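Local coordinates for protein 6-phospho-alpha-glucosidase (Merdibacter massiliensis, PDB 6VC6) that probably hydrolyses 6-phospho-alpha-glucosides, with NAD and a manganese ion as cofactors, in a gut bacterium, at residues M83-G88 with V124-S129; Y118-C123 with G435-L440. All coordinates share one frame; numbering follows the deposited sequence.

Interaction 1 (M83-G88 with V124-S129). With NAD (nicotinamide-adenine-dinucleotide), chain G.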
loop_
_atom_site.group_PDB
_atom_site.type_symbol
_atom_site.label_atom_id
_atom_site.label_comp_id
_atom_site.label_asym_id
_atom_site.label_seq_id
_atom_site.Cartn_x
_atom_site.Cartn_y
_atom_site.Cartn_z
HETATM N N MSE A 83 3.229 2.076 -10.166
HETATM C CA MSE A 83 1.896 1.486 -10.249
HETATM C C MSE A 83 1.030 1.855 -9.048
HETATM O O MSE A 83 1.386 1.570 -7.905
HETATM C CB MSE A 83 1.995 -0.036 -10.373
HETATM C CG MSE A 83 3.068 -0.510 -11.338
HETATM SE SE MSE A 83 2.726 -2.306 -12.015
HETATM C CE MSE A 83 1.219 -1.904 -13.177
ATOM N N GLN A 84 -0.110 2.488 -9.314
ATOM C CA GLN A 84 -1.056 2.873 -8.270
ATOM C C GLN A 84 -2.488 2.721 -8.780
ATOM O O GLN A 84 -3.325 3.613 -8.643
ATOM C CB GLN A 84 -0.787 4.295 -7.778
ATOM C CG GLN A 84 -0.781 5.362 -8.864
ATOM C CD GLN A 84 -0.692 6.764 -8.293
ATOM O OE1 GLN A 84 -0.858 7.753 -9.008
ATOM N NE2 GLN A 84 -0.427 6.856 -6.995
HETATM N N MSE A 85 -2.782 1.562 -9.350
HETATM C CA MSE A 85 -4.118 1.235 -9.810
HETATM C C MSE A 85 -5.013 0.837 -8.668
HETATM O O MSE A 85 -4.498 0.422 -7.640
HETATM C CB MSE A 85 -4.092 0.098 -10.832
HETATM C CG MSE A 85 -3.814 -1.275 -10.221
HETATM SE SE MSE A 85 -4.278 -2.823 -11.338
HETATM C CE MSE A 85 -3.252 -2.299 -12.900
ATOM N N ARG A 86 -6.323 0.954 -8.833
ATOM C CA ARG A 86 -7.306 0.405 -7.900
ATOM C C ARG A 86 -8.281 -0.425 -8.728
ATOM O O ARG A 86 -9.206 0.122 -9.337
ATOM C CB ARG A 86 -8.024 1.503 -7.120
ATOM C CG ARG A 86 -8.985 0.977 -6.063
ATOM C CD ARG A 86 -9.782 2.098 -5.408
ATOM N NE ARG A 86 -8.962 2.929 -4.529
ATOM C CZ ARG A 86 -8.645 2.608 -3.279
ATOM N NH1 ARG A 86 -7.895 3.426 -2.552
ATOM N NH2 ARG A 86 -9.072 1.466 -2.756
ATOM N N ALA A 87 -8.061 -1.739 -8.758
ATOM C CA ALA A 87 -8.903 -2.631 -9.545
ATOM C C ALA A 87 -10.346 -2.548 -9.073
ATOM O O ALA A 87 -10.654 -2.881 -7.923
ATOM C CB ALA A 87 -8.388 -4.065 -9.444
ATOM N N GLY A 88 -11.231 -2.100 -9.962
ATOM C CA GLY A 88 -12.614 -1.858 -9.618
ATOM C C GLY A 88 -12.908 -0.456 -9.133
ATOM O O GLY A 88 -14.082 -0.067 -9.088
ATOM N N VAL A 124 -6.124 -10.304 -10.725
ATOM C CA VAL A 124 -6.441 -10.396 -12.146
ATOM C C VAL A 124 -5.818 -9.234 -12.911
ATOM O O VAL A 124 -5.166 -9.426 -13.944
ATOM C CB VAL A 124 -7.966 -10.451 -12.349
ATOM C CG1 VAL A 124 -8.316 -10.324 -13.823
ATOM C CG2 VAL A 124 -8.533 -11.738 -11.766
ATOM N N ASP A 125 -5.998 -8.011 -12.407
ATOM C CA ASP A 125 -5.580 -6.832 -13.156
ATOM C C ASP A 125 -4.082 -6.567 -13.048
ATOM O O ASP A 125 -3.488 -6.032 -13.992
ATOM C CB ASP A 125 -6.365 -5.607 -12.685
ATOM C CG ASP A 125 -7.769 -5.555 -13.261
ATOM O OD1 ASP A 125 -8.248 -6.594 -13.764
ATOM O OD2 ASP A 125 -8.395 -4.475 -13.209
HETATM N N MSE A 126 -3.462 -6.896 -11.926
HETATM C CA MSE A 126 -2.033 -6.696 -11.772
HETATM C C MSE A 126 -1.231 -7.636 -12.651
HETATM O O MSE A 126 -0.291 -7.183 -13.288
HETATM C CB MSE A 126 -1.571 -6.844 -10.333
HETATM C CG MSE A 126 -1.865 -5.657 -9.428
HETATM SE SE MSE A 126 -0.913 -4.018 -9.888
HETATM C CE MSE A 126 0.918 -4.636 -9.735
ATOM N N ILE A 127 -1.576 -8.914 -12.694
ATOM C CA ILE A 127 -0.876 -9.888 -13.526
ATOM C C ILE A 127 -1.063 -9.562 -15.003
ATOM O O ILE A 127 -0.131 -9.693 -15.807
ATOM C CB ILE A 127 -1.350 -11.312 -13.182
ATOM C CG1 ILE A 127 -0.807 -11.724 -11.811
ATOM C CG2 ILE A 127 -0.927 -12.305 -14.254
ATOM C CD1 ILE A 127 -1.329 -13.046 -11.312
ATOM N N GLU A 128 -2.263 -9.115 -15.381
ATOM C CA GLU A 128 -2.498 -8.704 -16.761
ATOM C C GLU A 128 -1.660 -7.483 -17.122
ATOM O O GLU A 128 -1.149 -7.379 -18.243
ATOM C CB GLU A 128 -3.985 -8.417 -16.973
ATOM C CG GLU A 128 -4.370 -8.115 -18.412
ATOM C CD GLU A 128 -5.761 -7.518 -18.528
ATOM O OE1 GLU A 128 -6.041 -6.518 -17.833
ATOM O OE2 GLU A 128 -6.575 -8.050 -19.311
ATOM N N SER A 129 -1.500 -6.552 -16.180
ATOM C CA SER A 129 -0.782 -5.317 -16.477
ATOM C C SER A 129 0.722 -5.550 -16.570
ATOM O O SER A 129 1.387 -4.987 -17.447
ATOM C CB SER A 129 -1.095 -4.260 -15.418
ATOM O OG SER A 129 -0.400 -3.056 -15.688
HETATM P PA NAD G . -8.508 5.801 -7.354
HETATM O O1A NAD G . -8.628 7.285 -7.103
HETATM O O2A NAD G . -9.729 5.001 -7.737
HETATM O O5B NAD G . -7.384 5.564 -8.479
HETATM C C5B NAD G . -7.286 4.313 -9.151
HETATM C C4B NAD G . -6.962 4.549 -10.616
HETATM O O4B NAD G . -6.440 3.353 -11.198
HETATM C C3B NAD G . -8.217 4.921 -11.388
HETATM O O3B NAD G . -7.981 6.116 -12.136
HETATM C C2B NAD G . -8.456 3.768 -12.338
HETATM O O2B NAD G . -8.909 4.245 -13.608
HETATM C C1B NAD G . -7.087 3.121 -12.450
HETATM N N9A NAD G . -7.184 1.672 -12.751
HETATM C C8A NAD G . -8.042 0.786 -12.210
HETATM N N7A NAD G . -7.851 -0.455 -12.730
HETATM C C5A NAD G . -6.852 -0.368 -13.629
HETATM C C6A NAD G . -6.144 -1.296 -14.542
HETATM N N6A NAD G . -6.473 -2.609 -14.601
HETATM N N1A NAD G . -5.157 -0.789 -15.315
HETATM C C2A NAD G . -4.817 0.513 -15.269
HETATM N N3A NAD G . -5.417 1.409 -14.467
HETATM C C4A NAD G . -6.423 1.037 -13.642
HETATM O O3 NAD G . -7.829 5.101 -6.074
HETATM P PN NAD G . -6.912 5.906 -5.028
HETATM O O1N NAD G . -7.720 6.150 -3.775
HETATM O O2N NAD G . -6.222 7.052 -5.731
HETATM O O5D NAD G . -5.816 4.777 -4.705
HETATM C C5D NAD G . -4.750 4.530 -5.618
HETATM C C4D NAD G . -4.081 3.220 -5.231
HETATM O O4D NAD G . -2.959 3.475 -4.384
HETATM C C3D NAD G . -5.044 2.341 -4.446
HETATM O O3D NAD G . -4.994 1.012 -4.970
HETATM C C2D NAD G . -4.489 2.326 -3.040
HETATM O O2D NAD G . -4.724 1.070 -2.403
HETATM C C1D NAD G . -3.011 2.558 -3.291
HETATM N N1N NAD G . -2.312 3.056 -2.109
HETATM C C2N NAD G . -1.408 2.246 -1.558
HETATM C C3N NAD G . -0.693 2.628 -0.437
HETATM C C7N NAD G . 0.309 1.676 0.143
HETATM O O7N NAD G . 0.769 1.891 1.251
HETATM N N7N NAD G . 0.660 0.609 -0.573
HETATM C C4N NAD G . -0.915 3.884 0.113
HETATM C C5N NAD G . -1.867 4.711 -0.476
HETATM C C6N NAD G . -2.556 4.273 -1.604
#
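Met85, Met126 and Met83, all selenomethionines here, form the apolar middle of this buried contact. Met85 SE and Met126 SE meet at 3.9 Å where the two side chains cross. Met126 bends at chi2 and chi3, which turns its CE to Met83 SE, 3.7 Å away; these two side chains meet tip to tip. Met85 has CG tucked between its backbone N and carbonyl carbon (chi1 74°), and with the bend at chi3 (54°) this lays the side chain along one face of the NAD adenine and brings Met85 CE to 3.4 Å from N1A. Asp125 packs its CB on Met85 SE. Asp125 OD2 accepts a hydrogen bond from the adenine amino group N6A at 3.0 Å. The loop follows strand 80-83 of the Rossmann-type NAD-binding fold and passes between the dinucleotide and helix 113-136. Met85 O takes a hydrogen bond from the nicotinamide ribose O3D at 2.8 Å. Arg86 points the other way, toward the diphosphate: NE binds the bridging O3 at 2.9 Å, and NH1 binds O1N at 3.0 Å. Glu109 holds NH2 by a salt bridge. A leucine in place of Arg86 would probably leave the diphosphate charge without this partner and Glu109 without its mate. The chemistry is thus divided: apolar methionine side chains pack on the helix and the adenine face, while polar groups read the adenine amino group, the nicotinamide ribose and the diphosphate.

Interaction 2 (Y118-C123 with G435-L440). With NAD (nicotinamide-adenine-dinucleotide), chain G.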
loop_
_atom_site.group_PDB
_atom_site.type_symbol
_atom_site.label_atom_id
_atom_site.label_comp_id
_atom_site.label_asym_id
_atom_site.label_seq_id
_atom_site.Cartn_x
_atom_site.Cartn_y
_atom_site.Cartn_z
ATOM N N TYR A 118 -11.027 -7.220 -2.699
ATOM C CA TYR A 118 -10.135 -6.336 -3.436
ATOM C C TYR A 118 -8.897 -7.081 -3.921
ATOM O O TYR A 118 -8.384 -6.795 -5.007
ATOM C CB TYR A 118 -9.746 -5.148 -2.551
ATOM C CG TYR A 118 -8.915 -4.078 -3.226
ATOM C CD1 TYR A 118 -9.012 -3.846 -4.593
ATOM C CD2 TYR A 118 -8.039 -3.290 -2.489
ATOM C CE1 TYR A 118 -8.252 -2.865 -5.206
ATOM C CE2 TYR A 118 -7.278 -2.308 -3.093
ATOM C CZ TYR A 118 -7.387 -2.100 -4.451
ATOM O OH TYR A 118 -6.628 -1.122 -5.053
ATOM N N GLY A 119 -8.417 -8.052 -3.138
ATOM C CA GLY A 119 -7.244 -8.806 -3.546
ATOM C C GLY A 119 -7.481 -9.638 -4.793
ATOM O O GLY A 119 -6.616 -9.719 -5.668
ATOM N N LEU A 120 -8.656 -10.263 -4.892
ATOM C CA LEU A 120 -8.959 -11.074 -6.066
ATOM C C LEU A 120 -9.073 -10.213 -7.317
ATOM O O LEU A 120 -8.650 -10.628 -8.403
ATOM C CB LEU A 120 -10.243 -11.872 -5.837
ATOM C CG LEU A 120 -10.096 -13.124 -4.971
ATOM C CD1 LEU A 120 -11.394 -13.917 -4.937
ATOM C CD2 LEU A 120 -8.946 -13.990 -5.466
ATOM N N ARG A 121 -9.639 -9.011 -7.187
ATOM C CA ARG A 121 -9.681 -8.090 -8.319
ATOM C C ARG A 121 -8.279 -7.641 -8.710
ATOM O O ARG A 121 -7.966 -7.525 -9.901
ATOM C CB ARG A 121 -10.550 -6.878 -7.984
ATOM C CG ARG A 121 -12.034 -7.176 -7.879
ATOM C CD ARG A 121 -12.856 -5.896 -7.942
ATOM N NE ARG A 121 -12.473 -4.939 -6.907
ATOM C CZ ARG A 121 -12.897 -4.989 -5.647
ATOM N NH1 ARG A 121 -13.721 -5.952 -5.258
ATOM N NH2 ARG A 121 -12.497 -4.073 -4.775
ATOM N N SER A 122 -7.421 -7.388 -7.720
ATOM C CA SER A 122 -6.073 -6.913 -8.013
ATOM C C SER A 122 -5.221 -8.010 -8.638
ATOM O O SER A 122 -4.403 -7.734 -9.522
ATOM C CB SER A 122 -5.419 -6.377 -6.741
ATOM O OG SER A 122 -6.067 -5.198 -6.298
ATOM N N CYS A 123 -5.398 -9.259 -8.196
ATOM C CA CYS A 123 -4.648 -10.366 -8.785
ATOM C C CYS A 123 -4.872 -10.449 -10.289
ATOM O O CYS A 123 -3.923 -10.637 -11.058
ATOM C CB CYS A 123 -5.040 -11.686 -8.121
ATOM S SG CYS A 123 -4.395 -11.923 -6.454
ATOM N N GLY A 435 -17.725 -9.766 -13.096
ATOM C CA GLY A 435 -16.807 -9.673 -14.215
ATOM C C GLY A 435 -15.414 -9.201 -13.851
ATOM O O GLY A 435 -14.659 -8.761 -14.724
HETATM N N MSE A 436 -15.055 -9.293 -12.575
HETATM C CA MSE A 436 -13.775 -8.766 -12.111
HETATM C C MSE A 436 -12.954 -9.799 -11.342
HETATM O O MSE A 436 -11.766 -9.595 -11.089
HETATM C CB MSE A 436 -14.004 -7.532 -11.238
HETATM C CG MSE A 436 -14.597 -6.350 -11.987
HETATM SE SE MSE A 436 -15.539 -5.111 -10.812
HETATM C CE MSE A 436 -17.183 -6.120 -10.563
ATOM N N TRP A 437 -13.589 -10.896 -10.970
ATOM C CA TRP A 437 -12.953 -11.981 -10.243
ATOM C C TRP A 437 -12.579 -13.110 -11.189
ATOM O O TRP A 437 -13.110 -13.208 -12.298
ATOM C CB TRP A 437 -13.896 -12.521 -9.162
ATOM C CG TRP A 437 -13.779 -11.851 -7.832
ATOM C CD1 TRP A 437 -13.237 -10.625 -7.571
ATOM C CD2 TRP A 437 -14.217 -12.373 -6.573
ATOM N NE1 TRP A 437 -13.314 -10.352 -6.227
ATOM C CE2 TRP A 437 -13.910 -11.409 -5.592
ATOM C CE3 TRP A 437 -14.839 -13.562 -6.179
ATOM C CZ2 TRP A 437 -14.205 -11.599 -4.244
ATOM C CZ3 TRP A 437 -15.129 -13.748 -4.842
ATOM C CH2 TRP A 437 -14.811 -12.773 -3.890
ATOM N N PRO A 438 -11.663 -13.987 -10.787
ATOM C CA PRO A 438 -11.527 -15.265 -11.489
ATOM C C PRO A 438 -12.726 -16.149 -11.189
ATOM O O PRO A 438 -13.433 -15.966 -10.196
ATOM C CB PRO A 438 -10.236 -15.855 -10.912
ATOM C CG PRO A 438 -10.140 -15.255 -9.550
ATOM C CD PRO A 438 -10.691 -13.859 -9.686
ATOM N N GLU A 439 -12.964 -17.109 -12.075
ATOM C CA GLU A 439 -14.035 -18.066 -11.841
ATOM C C GLU A 439 -13.714 -18.908 -10.614
ATOM O O GLU A 439 -12.560 -19.278 -10.381
ATOM C CB GLU A 439 -14.237 -18.963 -13.062
ATOM C CG GLU A 439 -15.673 -19.027 -13.558
ATOM C CD GLU A 439 -15.873 -20.101 -14.610
ATOM O OE1 GLU A 439 -15.772 -21.296 -14.268
ATOM O OE2 GLU A 439 -16.122 -19.757 -15.782
ATOM N N LEU A 440 -14.737 -19.195 -9.815
ATOM C CA LEU A 440 -14.594 -19.997 -8.601
ATOM C C LEU A 440 -15.561 -21.169 -8.704
ATOM O O LEU A 440 -16.763 -21.016 -8.466
ATOM C CB LEU A 440 -14.855 -19.159 -7.352
ATOM C CG LEU A 440 -13.876 -18.015 -7.076
ATOM C CD1 LEU A 440 -14.216 -17.323 -5.764
ATOM C CD2 LEU A 440 -12.441 -18.520 -7.064
HETATM P PA NAD G . -8.508 5.801 -7.354
HETATM O O1A NAD G . -8.628 7.285 -7.103
HETATM O O2A NAD G . -9.729 5.001 -7.737
HETATM O O5B NAD G . -7.384 5.564 -8.479
HETATM C C5B NAD G . -7.286 4.313 -9.151
HETATM C C4B NAD G . -6.962 4.549 -10.616
HETATM O O4B NAD G . -6.440 3.353 -11.198
HETATM C C3B NAD G . -8.217 4.921 -11.388
HETATM O O3B NAD G . -7.981 6.116 -12.136
HETATM C C2B NAD G . -8.456 3.768 -12.338
HETATM O O2B NAD G . -8.909 4.245 -13.608
HETATM C C1B NAD G . -7.087 3.121 -12.450
HETATM N N9A NAD G . -7.184 1.672 -12.751
HETATM C C8A NAD G . -8.042 0.786 -12.210
HETATM N N7A NAD G . -7.851 -0.455 -12.730
HETATM C C5A NAD G . -6.852 -0.368 -13.629
HETATM C C6A NAD G . -6.144 -1.296 -14.542
HETATM N N6A NAD G . -6.473 -2.609 -14.601
HETATM N N1A NAD G . -5.157 -0.789 -15.315
HETATM C C2A NAD G . -4.817 0.513 -15.269
HETATM N N3A NAD G . -5.417 1.409 -14.467
HETATM C C4A NAD G . -6.423 1.037 -13.642
HETATM O O3 NAD G . -7.829 5.101 -6.074
HETATM P PN NAD G . -6.912 5.906 -5.028
HETATM O O1N NAD G . -7.720 6.150 -3.775
HETATM O O2N NAD G . -6.222 7.052 -5.731
HETATM O O5D NAD G . -5.816 4.777 -4.705
HETATM C C5D NAD G . -4.750 4.530 -5.618
HETATM C C4D NAD G . -4.081 3.220 -5.231
HETATM O O4D NAD G . -2.959 3.475 -4.384
HETATM C C3D NAD G . -5.044 2.341 -4.446
HETATM O O3D NAD G . -4.994 1.012 -4.970
HETATM C C2D NAD G . -4.489 2.326 -3.040
HETATM O O2D NAD G . -4.724 1.070 -2.403
HETATM C C1D NAD G . -3.011 2.558 -3.291
HETATM N N1N NAD G . -2.312 3.056 -2.109
HETATM C C2N NAD G . -1.408 2.246 -1.558
HETATM C C3N NAD G . -0.693 2.628 -0.437
HETATM C C7N NAD G . 0.309 1.676 0.143
HETATM O O7N NAD G . 0.769 1.891 1.251
HETATM N N7N NAD G . 0.660 0.609 -0.573
HETATM C C4N NAD G . -0.915 3.884 0.113
HETATM C C5N NAD G . -1.867 4.711 -0.476
HETATM C C6N NAD G . -2.556 4.273 -1.604
#
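The guanidinium of Arg121, whose aliphatic stem packs on Trp437 and Met436, is gripped by three partners. Arg121 NE gives a hydrogen bond to Ala87 O. NH2 forms a salt bridge with Asp96, and NH1 makes a hydrogen bond to Asn433 OD1. These three partners probably fix the rotation of the group; Tyr118 CA lies over one face, toward its rim. Along the side chain, Arg121 CG meets the edge of the Trp437 indole in its plane, 3.7 Å from Trp437 CD1. The guanidinium and indole planes are only 12° apart, but it is the methylene stem that touches the ring. Arg121 CD lies 3.9 Å from Met436 CB, and the two side chains run side by side, pointing the same way.

Leu120 supplies the face contact. Its CD1 stands over the centre of the six-membered ring of Trp437, 3.4 Å from the centroid and 4° off the normal, a CH-pi contact. Leu120 CB lies over the five-membered ring, 3.4 Å from Trp437 NE1. Leu120 CG is anti to its own carbonyl carbon, beside the backbone N, and the extended chi2 (-174°) carries CD1 on to the six-membered ring. Trp437 NE1 is hydrogen-bonded to Ala117 O on the same helix. This helix, 113-136, belongs to the Rossmann-type NAD-binding domain of family 4 glycosidases, and the loop after helix 419-432, close to the C-terminus, folds back onto it. Trp437 also packs on helix 419-432, through Leu426, Met429 and Ile430.

Pro438 CD comes within 4.0 Å of Leu120 O. Beyond it, Leu440 makes a loose apolar contact with Leu120. Tyr118 points away from the loop, toward the cofactor: Tyr118 OH is 2.7 Å from the nicotinamide ribose O3D, an atom at the edge of the Tyr118 ring and in its plane.

How the interactions relate
Both contacts use helix 113-136, on successive turns, and their centres are 10 Å apart. Interaction 1 is buried and works on the cofactor side of the helix. Interaction 2 is partly buried and lies farther from the centre of the chain, where a loop near the C-terminus meets the helix. The first joins parts close in sequence through unbranched methionine side chains and the bound dinucleotide. The second joins parts over 300 residues apart through an indole, a leucine and an arginine stem. The two also touch directly: Tyr118 OH packs on Arg86 CA, and Val124 CG2 on Pro438 CD. NAD meets both, though in 435-440 no residue reaches it.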